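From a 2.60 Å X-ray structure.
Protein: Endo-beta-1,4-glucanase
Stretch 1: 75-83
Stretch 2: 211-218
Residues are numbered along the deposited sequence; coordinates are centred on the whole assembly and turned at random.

Stretch 1, residues 75-83: NDQQPFTQG
Stretch 2, residues 211-218: TILTQKSQ

No direct hydrogen bond joins these two stretches; their polar link runs through water, beside an apolar patch in which a lysine folds its own charge back onto its helix. Lys216 (m, t, t, p from chi1 to chi4) donates from NZ to Ile212 O at 2.8 Å, one turn earlier in the helix. That bond ties the ammonium to the helix's own backbone, and the aliphatic chain faces stretch 1: Lys216 CE lies 3.8 Å from Phe80 CZ, and Lys216 CG 3.5 Å from Asp76 OD1, so the carboxylate meets a methylene here.

Stretch 2 is helical from Thr211 to Ser217, with backbone bonds such as Gln215 N to Thr211 O (2.9 Å) and Ser217 N to Leu213 O (3.0 Å). Gln218 leaves the helix with positive phi (72/13), and its side chain is modelled only to CB. Stretch 1 runs from Asn75 through a loop, extended at Gln78 and Pro79 (psi near 150°), into strand 80-82. Strand and helix run at 141° between their N-to-C directions, nearer antiparallel than parallel, their axes 11.2 Å apart at closest approach. The register is set by Asp76 CA to Lys216 CA, 6.2 Å, and Gln82 CA to Ile212 CA, 8.8 Å.

Phe80 (chi1 60°, p; chi2 -84°) fills the middle, its CA-to-CB bond directed toward the helix. Ile212 (t, t) brings CD1 to the ring edge, 3.8 Å from Phe80 CE2, while Leu213 (m, t) points sideways at CB but reaches in to set CD2 4.0 Å from Phe80 CE1. A flat aromatic ring suits this site, touching two branched aliphatic chains and the lysine methylenes at once. Strand alternation turns Thr81 away and Gln82 toward the helix again; the extended Gln82 (chi1 179°, t; chi2 145°) places OE1 3.0 Å from Ile212 CD1, a tight contact without polar pairing. The two stretches together bury 405 Å², with Phe80 and Lys216 each covered over 86 Å² and Ile212 over 67 Å².

At the other end, Lys216 O receives water 1 at 2.8 Å. The same water gives a weak bond to Asp76 OD2 (3.3 Å) and accepts a weak one from Gln77 NE2 (3.0 Å). Water 2 lies 2.8 Å from Asp76 OD2 and 2.9 Å from Lys216 O. Asp76 (chi1 -137°, between wells) supplies an acceptor to both waters, and Gln77 (m, t) extends its amide from a sideways CB until NE2 is 3.9 Å from Ser217 CA.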

# COMPACT_ATOMS: atom_id res chain seq x y z
N ASN A 75 6.29 9.10 -0.65
CA ASN A 75 5.80 9.24 -2.02
C ASN A 75 6.28 8.06 -2.85
O ASN A 75 5.60 7.61 -3.77
CB ASN A 75 6.31 10.55 -2.63
CG ASN A 75 5.70 11.79 -1.99
OD1 ASN A 75 4.55 11.78 -1.60
ND2 ASN A 75 6.48 12.86 -1.88
N ASP A 76 7.40 7.50 -2.42
CA ASP A 76 8.09 6.38 -3.02
C ASP A 76 7.27 5.10 -2.99
O ASP A 76 7.54 4.16 -3.75
CB ASP A 76 9.30 6.14 -2.12
CG ASP A 76 10.53 5.88 -2.87
OD1 ASP A 76 10.40 5.71 -4.08
OD2 ASP A 76 11.61 5.85 -2.24
N GLN A 77 6.25 5.04 -2.14
CA GLN A 77 5.51 3.82 -1.95
C GLN A 77 4.17 3.81 -2.68
O GLN A 77 3.21 3.19 -2.23
CB GLN A 77 5.40 3.56 -0.45
CG GLN A 77 6.70 2.86 0.02
CD GLN A 77 6.94 2.89 1.51
OE1 GLN A 77 6.00 2.86 2.31
NE2 GLN A 77 8.21 2.95 1.91
N GLN A 78 4.11 4.47 -3.82
CA GLN A 78 3.01 4.49 -4.76
C GLN A 78 3.09 3.31 -5.72
O GLN A 78 4.18 2.80 -6.01
CB GLN A 78 3.02 5.76 -5.57
CG GLN A 78 2.52 6.95 -4.88
CD GLN A 78 2.53 8.10 -5.83
OE1 GLN A 78 3.57 8.60 -6.21
NE2 GLN A 78 1.36 8.47 -6.28
N PRO A 79 1.95 2.91 -6.27
CA PRO A 79 1.94 1.83 -7.25
C PRO A 79 2.53 2.28 -8.57
O PRO A 79 2.43 3.46 -8.95
CB PRO A 79 0.45 1.48 -7.40
CG PRO A 79 -0.27 2.73 -7.03
CD PRO A 79 0.59 3.43 -5.99
N PHE A 80 3.12 1.33 -9.28
CA PHE A 80 3.75 1.61 -10.55
C PHE A 80 3.73 0.35 -11.40
O PHE A 80 3.09 -0.64 -11.06
CB PHE A 80 5.16 2.16 -10.34
CG PHE A 80 6.07 1.22 -9.61
CD1 PHE A 80 6.07 1.17 -8.22
CD2 PHE A 80 6.99 0.46 -10.30
CE1 PHE A 80 6.93 0.34 -7.54
CE2 PHE A 80 7.87 -0.37 -9.62
CZ PHE A 80 7.83 -0.43 -8.23
N THR A 81 4.45 0.41 -12.51
CA THR A 81 4.58 -0.69 -13.45
C THR A 81 6.04 -0.87 -13.83
O THR A 81 6.81 0.09 -13.88
CB THR A 81 3.84 -0.42 -14.73
OG1 THR A 81 4.42 0.75 -15.33
CG2 THR A 81 2.38 -0.18 -14.47
N GLN A 82 6.38 -2.11 -14.16
CA GLN A 82 7.61 -2.43 -14.87
C GLN A 82 7.22 -3.37 -16.00
O GLN A 82 6.71 -4.47 -15.75
CB GLN A 82 8.65 -3.05 -13.93
CG GLN A 82 9.93 -3.43 -14.62
CD GLN A 82 11.15 -3.22 -13.76
OE1 GLN A 82 11.76 -2.14 -13.79
NE2 GLN A 82 11.55 -4.26 -13.01
N GLY A 83 7.46 -2.95 -17.24
CA GLY A 83 6.85 -3.66 -18.36
C GLY A 83 5.34 -3.68 -18.18
O GLY A 83 4.72 -2.66 -17.83
N THR A 211 14.05 -6.46 -6.01
CA THR A 211 14.76 -5.24 -5.63
C THR A 211 14.05 -3.99 -6.11
O THR A 211 14.30 -2.91 -5.57
CB THR A 211 16.18 -5.20 -6.19
OG1 THR A 211 16.13 -5.20 -7.62
CG2 THR A 211 16.99 -6.39 -5.70
N ILE A 212 13.18 -4.08 -7.12
CA ILE A 212 12.52 -2.85 -7.53
C ILE A 212 11.51 -2.39 -6.49
O ILE A 212 11.16 -1.20 -6.47
CB ILE A 212 11.89 -2.97 -8.94
CG1 ILE A 212 11.66 -1.55 -9.47
CG2 ILE A 212 10.67 -3.88 -8.97
CD1 ILE A 212 11.27 -1.47 -10.88
N LEU A 213 11.07 -3.27 -5.60
CA LEU A 213 10.26 -2.87 -4.45
C LEU A 213 11.14 -2.59 -3.22
O LEU A 213 11.02 -1.54 -2.59
CB LEU A 213 9.22 -3.96 -4.16
CG LEU A 213 8.01 -4.01 -5.09
CD1 LEU A 213 7.14 -5.25 -4.85
CD2 LEU A 213 7.16 -2.74 -4.98
N THR A 214 12.04 -3.52 -2.89
CA THR A 214 12.83 -3.38 -1.66
C THR A 214 13.83 -2.24 -1.73
O THR A 214 14.27 -1.77 -0.68
CB THR A 214 13.57 -4.67 -1.33
OG1 THR A 214 14.69 -4.83 -2.21
CG2 THR A 214 12.67 -5.86 -1.46
N GLN A 215 14.23 -1.80 -2.91
CA GLN A 215 15.08 -0.62 -2.96
C GLN A 215 14.28 0.64 -2.63
O GLN A 215 14.87 1.64 -2.22
CB GLN A 215 15.77 -0.55 -4.33
CG GLN A 215 16.11 0.82 -4.85
CD GLN A 215 15.30 1.16 -6.11
OE1 GLN A 215 15.34 0.41 -7.10
NE2 GLN A 215 14.55 2.28 -6.07
N LYS A 216 12.96 0.58 -2.74
CA LYS A 216 12.10 1.68 -2.31
C LYS A 216 11.79 1.59 -0.82
O LYS A 216 11.97 2.56 -0.08
CB LYS A 216 10.81 1.66 -3.13
CG LYS A 216 10.93 2.29 -4.49
CD LYS A 216 9.89 1.75 -5.43
CE LYS A 216 10.18 2.22 -6.82
NZ LYS A 216 11.33 1.45 -7.35
N SER A 217 11.35 0.41 -0.35
CA SER A 217 10.88 0.30 1.03
C SER A 217 12.01 0.19 2.03
O SER A 217 11.87 0.63 3.17
CB SER A 217 9.97 -0.91 1.17
OG SER A 217 10.73 -2.11 1.06
N GLN A 218 13.13 -0.39 1.60
CA GLN A 218 14.34 -0.63 2.38
C GLN A 218 14.16 -1.74 3.41
O GLN A 218 15.03 -1.94 4.26
CB GLN A 218 14.85 0.64 3.07
O HOH W 1 10.28 4.73 0.57
O HOH W 2 13.74 4.63 -0.94